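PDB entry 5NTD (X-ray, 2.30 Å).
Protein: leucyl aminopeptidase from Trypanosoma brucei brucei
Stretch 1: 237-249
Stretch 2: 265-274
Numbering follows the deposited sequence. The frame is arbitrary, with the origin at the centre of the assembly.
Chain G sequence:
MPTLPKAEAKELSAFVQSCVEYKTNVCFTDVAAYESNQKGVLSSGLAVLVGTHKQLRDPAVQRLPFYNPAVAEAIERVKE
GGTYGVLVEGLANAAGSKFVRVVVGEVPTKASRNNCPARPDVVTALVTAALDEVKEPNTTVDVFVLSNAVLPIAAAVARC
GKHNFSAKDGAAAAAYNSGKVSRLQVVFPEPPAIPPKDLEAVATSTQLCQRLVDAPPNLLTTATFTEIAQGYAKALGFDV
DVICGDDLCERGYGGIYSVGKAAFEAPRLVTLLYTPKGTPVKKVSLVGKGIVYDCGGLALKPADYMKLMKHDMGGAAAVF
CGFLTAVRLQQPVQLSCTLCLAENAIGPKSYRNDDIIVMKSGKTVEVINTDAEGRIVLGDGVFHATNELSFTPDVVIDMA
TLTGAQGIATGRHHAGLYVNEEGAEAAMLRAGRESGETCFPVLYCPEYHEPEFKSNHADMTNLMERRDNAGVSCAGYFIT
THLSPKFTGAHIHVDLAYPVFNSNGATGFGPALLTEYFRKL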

ATOM      1  N   GLY G 237      16.005 -50.059  -4.168  1.00 30.84           N
ATOM      2  CA  GLY G 237      15.218 -51.110  -3.522  1.00 29.94           C
ATOM      3  C   GLY G 237      14.527 -50.753  -2.238  1.00 31.95           C
ATOM      4  O   GLY G 237      14.370 -51.606  -1.352  1.00 32.32           O
ATOM      5  N   PHE G 238      14.060 -49.514  -2.113  1.00 32.50           N
ATOM      6  CA  PHE G 238      13.201 -49.162  -0.957  1.00 31.54           C
ATOM      7  C   PHE G 238      11.754 -49.071  -1.388  1.00 31.15           C
ATOM      8  O   PHE G 238      11.436 -49.043  -2.565  1.00 33.19           O
ATOM      9  CB  PHE G 238      13.686 -47.909  -0.214  1.00 32.25           C
ATOM     10  CG  PHE G 238      13.757 -46.661  -1.071  1.00 32.87           C
ATOM     11  CD1 PHE G 238      12.590 -45.947  -1.388  1.00 33.09           C
ATOM     12  CD2 PHE G 238      14.980 -46.204  -1.567  1.00 31.12           C
ATOM     13  CE1 PHE G 238      12.647 -44.817  -2.192  1.00 30.97           C
ATOM     14  CE2 PHE G 238      15.030 -45.076  -2.372  1.00 30.31           C
ATOM     15  CZ  PHE G 238      13.874 -44.380  -2.667  1.00 31.09           C
ATOM     16  N   ASP G 239      10.874 -49.032  -0.407  1.00 32.40           N
ATOM     17  CA  ASP G 239       9.414 -49.067  -0.663  1.00 34.41           C
ATOM     18  C   ASP G 239       8.856 -47.660  -0.912  1.00 33.83           C
ATOM     19  O   ASP G 239       9.327 -46.682  -0.355  1.00 32.24           O
ATOM     20  CB  ASP G 239       8.649 -49.761   0.472  1.00 36.18           C
ATOM     21  CG  ASP G 239       8.913 -51.275   0.505  1.00 39.73           C
ATOM     22  OD1 ASP G 239       8.983 -51.910  -0.582  1.00 41.41           O
ATOM     23  OD2 ASP G 239       8.998 -51.835   1.614  1.00 41.41           O
ATOM     24  N   VAL G 240       7.854 -47.586  -1.771  1.00 33.16           N
ATOM     25  CA  VAL G 240       7.209 -46.313  -2.097  1.00 32.73           C
ATOM     26  C   VAL G 240       5.699 -46.507  -2.121  1.00 33.22           C
ATOM     27  O   VAL G 240       5.183 -47.430  -2.743  1.00 33.71           O
ATOM     28  CB  VAL G 240       7.751 -45.697  -3.391  1.00 32.87           C
ATOM     29  CG1 VAL G 240       7.652 -46.680  -4.566  1.00 33.82           C
ATOM     30  CG2 VAL G 240       7.003 -44.408  -3.737  1.00 32.82           C
ATOM     31  N   ASP G 241       5.023 -45.636  -1.392  1.00 32.68           N
ATOM     32  CA  ASP G 241       3.548 -45.605  -1.330  1.00 34.11           C
ATOM     33  C   ASP G 241       3.077 -44.201  -1.798  1.00 35.39           C
ATOM     34  O   ASP G 241       3.554 -43.197  -1.300  1.00 34.92           O
ATOM     35  CB  ASP G 241       3.063 -45.858   0.092  1.00 34.51           C
ATOM     36  CG  ASP G 241       1.552 -45.690   0.248  1.00 36.04           C
ATOM     37  OD1 ASP G 241       0.813 -46.340  -0.528  1.00 35.98           O
ATOM     38  OD2 ASP G 241       1.093 -44.954   1.177  1.00 35.43           O
ATOM     39  N   VAL G 242       2.145 -44.176  -2.720  1.00 33.41           N
ATOM     40  CA  VAL G 242       1.634 -42.949  -3.280  1.00 33.08           C
ATOM     41  C   VAL G 242       0.134 -42.873  -3.107  1.00 33.88           C
ATOM     42  O   VAL G 242      -0.599 -43.719  -3.605  1.00 35.98           O
ATOM     43  CB  VAL G 242       1.926 -42.834  -4.784  1.00 33.31           C
ATOM     44  CG1 VAL G 242       1.348 -41.543  -5.356  1.00 34.18           C
ATOM     45  CG2 VAL G 242       3.421 -42.871  -5.045  1.00 32.44           C
ATOM     46  N   ILE G 243      -0.329 -41.826  -2.445  1.00 33.13           N
ATOM     47  CA  ILE G 243      -1.754 -41.523  -2.406  1.00 32.10           C
ATOM     48  C   ILE G 243      -1.966 -40.290  -3.260  1.00 33.45           C
ATOM     49  O   ILE G 243      -1.475 -39.205  -2.944  1.00 34.32           O
ATOM     50  CB  ILE G 243      -2.266 -41.304  -0.992  1.00 31.66           C
ATOM     51  CG1 ILE G 243      -1.739 -42.415  -0.095  1.00 31.05           C
ATOM     52  CG2 ILE G 243      -3.786 -41.289  -0.984  1.00 32.01           C
ATOM     53  CD1 ILE G 243      -2.105 -42.244   1.352  1.00 31.28           C
ATOM     54  N   CYS G 244      -2.735 -40.446  -4.319  1.00 33.75           N
ATOM     55  CA  CYS G 244      -2.796 -39.448  -5.409  1.00 35.88           C
ATOM     56  C   CYS G 244      -4.165 -38.820  -5.634  1.00 35.63           C
ATOM     57  O   CYS G 244      -5.187 -39.497  -5.620  1.00 36.48           O
ATOM     58  CB  CYS G 244      -2.352 -40.060  -6.729  1.00 36.18           C
ATOM     59  SG  CYS G 244      -2.299 -38.854  -8.086  1.00 39.93           S
ATOM     60  N   GLY G 245      -4.159 -37.497  -5.772  1.00 35.15           N
ATOM     61  CA  GLY G 245      -5.329 -36.741  -6.235  1.00 33.86           C
ATOM     62  C   GLY G 245      -6.588 -36.954  -5.450  1.00 32.56           C
ATOM     63  O   GLY G 245      -6.619 -36.836  -4.231  1.00 35.34           O
ATOM     64  N   ASP G 246      -7.644 -37.317  -6.147  1.00 32.16           N
ATOM     65  CA  ASP G 246      -8.957 -37.505  -5.481  1.00 33.23           C
ATOM     66  C   ASP G 246      -8.968 -38.608  -4.427  1.00 33.31           C
ATOM     67  O   ASP G 246      -9.760 -38.575  -3.489  1.00 36.33           O
ATOM     68  CB  ASP G 246     -10.051 -37.716  -6.515  1.00 35.23           C
ATOM     69  CG  ASP G 246     -10.335 -36.449  -7.336  1.00 38.93           C
ATOM     70  OD1 ASP G 246      -9.669 -35.393  -7.156  1.00 40.56           O
ATOM     71  OD2 ASP G 246     -11.263 -36.487  -8.175  1.00 42.13           O
ATOM     72  N   ASP G 247      -8.051 -39.567  -4.528  1.00 34.72           N
ATOM     73  CA  ASP G 247      -7.931 -40.618  -3.483  1.00 34.26           C
ATOM     74  C   ASP G 247      -7.571 -40.042  -2.139  1.00 34.29           C
ATOM     75  O   ASP G 247      -7.904 -40.617  -1.092  1.00 31.90           O
ATOM     76  CB  ASP G 247      -6.914 -41.684  -3.844  1.00 36.65           C
ATOM     77  CG  ASP G 247      -7.328 -42.483  -5.065  1.00 39.33           C
ATOM     78  OD1 ASP G 247      -8.556 -42.679  -5.281  1.00 39.27           O
ATOM     79  OD2 ASP G 247      -6.421 -42.964  -5.786  1.00 42.93           O
ATOM     80  N   LEU G 248      -6.911 -38.879  -2.152  1.00 34.31           N
ATOM     81  CA  LEU G 248      -6.597 -38.155  -0.870  1.00 33.36           C
ATOM     82  C   LEU G 248      -7.870 -37.730  -0.179  1.00 31.44           C
ATOM     83  O   LEU G 248      -8.061 -37.943   1.006  1.00 30.05           O
ATOM     84  CB  LEU G 248      -5.711 -36.946  -1.100  1.00 34.51           C
ATOM     85  CG  LEU G 248      -4.280 -37.318  -1.482  1.00 35.60           C
ATOM     86  CD1 LEU G 248      -3.597 -36.133  -2.134  1.00 38.15           C
ATOM     87  CD2 LEU G 248      -3.487 -37.777  -0.259  1.00 36.38           C
ATOM     88  N   CYS G 249      -8.787 -37.211  -0.968  1.00 32.26           N
ATOM     89  CA  CYS G 249     -10.122 -36.836  -0.464  1.00 32.42           C
ATOM     90  C   CYS G 249     -10.894 -38.063   0.047  1.00 32.33           C
ATOM     91  O   CYS G 249     -11.356 -38.086   1.168  1.00 30.52           O
ATOM     92  CB  CYS G 249     -10.941 -36.117  -1.540  1.00 33.78           C
ATOM     93  SG  CYS G 249     -12.531 -35.512  -0.884  1.00 36.51           S
ATOM     94  N   GLU G 265      -1.601 -30.285 -11.986  1.00 34.75           N
ATOM     95  CA  GLU G 265      -1.107 -31.621 -11.535  1.00 32.22           C
ATOM     96  C   GLU G 265      -1.634 -31.925 -10.131  1.00 31.20           C
ATOM     97  O   GLU G 265      -1.650 -31.063  -9.228  1.00 30.81           O
ATOM     98  CB  GLU G 265       0.403 -31.688 -11.544  1.00 32.93           C
ATOM     99  CG  GLU G 265       1.041 -31.363 -12.894  1.00 33.52           C
ATOM    100  CD  GLU G 265       1.034 -32.544 -13.860  1.00 34.69           C
ATOM    101  OE1 GLU G 265       0.215 -33.426 -13.603  1.00 37.04           O
ATOM    102  OE2 GLU G 265       1.802 -32.621 -14.858  1.00 36.12           O
ATOM    103  N   ALA G 266      -2.095 -33.149  -9.951  1.00 29.32           N
ATOM    104  CA  ALA G 266      -2.760 -33.537  -8.687  1.00 28.32           C
ATOM    105  C   ALA G 266      -1.794 -33.586  -7.508  1.00 27.41           C
ATOM    106  O   ALA G 266      -0.609 -33.850  -7.681  1.00 25.10           O
ATOM    107  CB  ALA G 266      -3.433 -34.882  -8.856  1.00 28.93           C
ATOM    108  N   PRO G 267      -2.305 -33.368  -6.294  1.00 27.92           N
ATOM    109  CA  PRO G 267      -1.442 -33.499  -5.142  1.00 29.16           C
ATOM    110  C   PRO G 267      -1.177 -34.960  -4.862  1.00 32.08           C
ATOM    111  O   PRO G 267      -1.975 -35.815  -5.244  1.00 32.50           O
ATOM    112  CB  PRO G 267      -2.267 -32.909  -4.009  1.00 28.96           C
ATOM    113  CG  PRO G 267      -3.667 -33.104  -4.440  1.00 28.76           C
ATOM    114  CD  PRO G 267      -3.665 -32.963  -5.921  1.00 28.23           C
ATOM    115  N   ARG G 268      -0.073 -35.216  -4.183  1.00 32.15           N
ATOM    116  CA  ARG G 268       0.306 -36.570  -3.782  1.00 32.20           C
ATOM    117  C   ARG G 268       0.896 -36.573  -2.405  1.00 29.57           C
ATOM    118  O   ARG G 268       1.715 -35.732  -2.081  1.00 29.00           O
ATOM    119  CB  ARG G 268       1.325 -37.155  -4.778  1.00 33.28           C
ATOM    120  CG  ARG G 268       0.694 -37.570  -6.100  1.00 34.08           C
ATOM    121  CD  ARG G 268       1.576 -37.156  -7.241  1.00 33.13           C
ATOM    122  NE  ARG G 268       1.240 -37.783  -8.513  1.00 34.11           N
ATOM    123  CZ  ARG G 268       0.643 -37.183  -9.534  1.00 33.81           C
ATOM    124  NH1 ARG G 268       0.267 -35.922  -9.481  1.00 35.48           N
ATOM    125  NH2 ARG G 268       0.482 -37.851 -10.659  1.00 35.02           N
ATOM    126  N   LEU G 269       0.501 -37.565  -1.642  1.00 28.26           N
ATOM    127  CA  LEU G 269       1.189 -37.934  -0.415  1.00 27.96           C
ATOM    128  C   LEU G 269       2.046 -39.164  -0.732  1.00 28.55           C
ATOM    129  O   LEU G 269       1.551 -40.265  -0.936  1.00 28.95           O
ATOM    130  CB  LEU G 269       0.208 -38.234   0.685  1.00 27.70           C
ATOM    131  CG  LEU G 269       0.744 -38.130   2.105  1.00 28.74           C
ATOM    132  CD1 LEU G 269       1.131 -36.715   2.488  1.00 28.23           C
ATOM    133  CD2 LEU G 269      -0.313 -38.648   3.065  1.00 28.74           C
ATOM    134  N   VAL G 270       3.348 -38.945  -0.759  1.00 28.25           N
ATOM    135  CA  VAL G 270       4.315 -39.952  -1.142  1.00 28.49           C
ATOM    136  C   VAL G 270       5.138 -40.396   0.070  1.00 30.33           C
ATOM    137  O   VAL G 270       5.882 -39.602   0.642  1.00 30.31           O
ATOM    138  CB  VAL G 270       5.255 -39.441  -2.210  1.00 27.63           C
ATOM    139  CG1 VAL G 270       6.263 -40.503  -2.611  1.00 27.93           C
ATOM    140  CG2 VAL G 270       4.483 -38.998  -3.428  1.00 27.27           C
ATOM    141  N   THR G 271       5.016 -41.663   0.442  1.00 29.77           N
ATOM    142  CA  THR G 271       5.759 -42.182   1.574  1.00 30.97           C
ATOM    143  C   THR G 271       6.767 -43.236   1.135  1.00 32.68           C
ATOM    144  O   THR G 271       6.434 -44.201   0.454  1.00 33.53           O
ATOM    145  CB  THR G 271       4.840 -42.739   2.672  1.00 31.59           C
ATOM    146  OG1 THR G 271       3.984 -41.691   3.179  1.00 31.02           O
ATOM    147  CG2 THR G 271       5.648 -43.277   3.835  1.00 32.27           C
ATOM    148  N   LEU G 272       7.996 -43.039   1.570  1.00 32.20           N
ATOM    149  CA  LEU G 272       9.112 -43.924   1.284  1.00 32.03           C
ATOM    150  C   LEU G 272       9.542 -44.628   2.579  1.00 33.22           C
ATOM    151  O   LEU G 272       9.526 -44.011   3.644  1.00 32.17           O
ATOM    152  CB  LEU G 272      10.308 -43.170   0.707  1.00 31.66           C
ATOM    153  CG  LEU G 272       9.947 -42.112  -0.327  1.00 31.50           C
ATOM    154  CD1 LEU G 272      11.202 -41.382  -0.782  1.00 32.75           C
ATOM    155  CD2 LEU G 272       9.262 -42.738  -1.516  1.00 30.85           C
ATOM    156  N   LEU G 273       9.899 -45.915   2.466  1.00 33.46           N
ATOM    157  CA  LEU G 273      10.322 -46.724   3.636  1.00 33.18           C
ATOM    158  C   LEU G 273      11.653 -47.351   3.445  1.00 31.68           C
ATOM    159  O   LEU G 273      11.935 -47.960   2.441  1.00 30.62           O
ATOM    160  CB  LEU G 273       9.343 -47.823   3.948  1.00 35.71           C
ATOM    161  CG  LEU G 273       7.964 -47.366   4.404  1.00 39.73           C
ATOM    162  CD1 LEU G 273       6.989 -48.551   4.359  1.00 39.47           C
ATOM    163  CD2 LEU G 273       8.036 -46.785   5.822  1.00 40.48           C
ATOM    164  N   TYR G 274      12.457 -47.216   4.474  1.00 32.23           N
ATOM    165  CA  TYR G 274      13.739 -47.891   4.550  1.00 33.67           C
ATOM    166  C   TYR G 274      13.885 -48.524   5.924  1.00 36.68           C
ATOM    167  O   TYR G 274      13.778 -47.859   6.966  1.00 36.35           O
ATOM    168  CB  TYR G 274      14.877 -46.904   4.308  1.00 34.44           C
ATOM    169  CG  TYR G 274      16.235 -47.365   4.781  1.00 32.46           C
ATOM    170  CD1 TYR G 274      16.923 -48.384   4.118  1.00 31.52           C
ATOM    171  CD2 TYR G 274      16.852 -46.745   5.869  1.00 31.79           C
ATOM    172  CE1 TYR G 274      18.177 -48.773   4.537  1.00 31.45           C
ATOM    173  CE2 TYR G 274      18.109 -47.127   6.305  1.00 30.80           C
ATOM    174  CZ  TYR G 274      18.765 -48.135   5.635  1.00 32.32           C
ATOM    175  OH  TYR G 274      20.009 -48.506   6.080  1.00 33.70           O
TER
HETATM  176  O   HOH W   1       1.964 -42.127   1.684  1.00 29.79           O

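Residues 239-244 and 268-274 form two antiparallel strands, with axes 4.7 Å apart at closest approach. Three pairs join them with two backbone hydrogen bonds each: Asp-239 with Leu-273, Asp-241 with Thr-271, and Ile-243 with Leu-269. The shortest belong to the middle pair, where Asp-241 N to Thr-271 O and Thr-271 N to Asp-241 O are both 2.7 Å. Gly-245 N adds a last bond to Pro-267 O, at 2.8 Å. Proline has no amide hydrogen to give, but its carbonyl can still accept.

Side chains alternate between the two faces of the sheet. Val-240, Val-242 and Cys-244 share one face with Arg-268, Val-270 and Leu-272. Val-240 is in the p rotamer, and its CG2 lies 3.6 Å from Leu-272 CD2 and 4.1 Å from Val-270 CG1. Val-242 and Val-270 are both t, and their CG2 atoms meet at 4.3 Å. Beta-branched valines suit these extended backbones. Leu-272, m at chi1 and t at chi2, also reaches Phe-238, with its CD1 4.0 Å from Phe-238 CE1. Phe-238 is buried, with chi1 p. Phe-238 CB lies 3.2 Å from Leu-273 O.

Arg-268 runs along the same face. Its CG lies 4.1 Å from Val-242 CG1, so the aliphatic part of the chain packs on the valine. With chi2 at 138°, between wells, the chain carries one face of its guanidinium over Cys-244, with Arg-268 CZ 3.7 Å from Cys-244 SG. Arg-268 NH1 also donates to Ala-266 O at 2.9 Å, which ties the side chain back to its own stretch.

The other face carries Asp-239, Asp-241, Ile-243, Leu-269, Thr-271 and Leu-273. With Asp-241 t and Thr-271 m, their side chains both reach one water. It donates to Asp-241 OD2 at 3.0 Å and accepts from Thr-271 OG1 at 2.6 Å. It also donates to Leu-269 O at 3.2 Å. The carboxylate and hydroxyl therefore have polar partners beside a largely apolar end of the face. There Ile-243 (m,t) and Leu-269 (t,p) are both buried, with Ile-243 CB 4.3 Å from Leu-269 CB.

Gly-245 ends the pairing. Its phi of 55° favours glycine, and an ideal CB would sit tightly, 3.3 Å from Ala-266 CB. The chain then turns into a helix that brings Leu-248 back over the second stretch. In its m,t rotamer, Leu-248 CD1 lies 3.8 Å from Pro-267 CG, while Leu-248 CD2 lies 3.8 Å from Leu-269 CB. The contact buries 750 Å² in total.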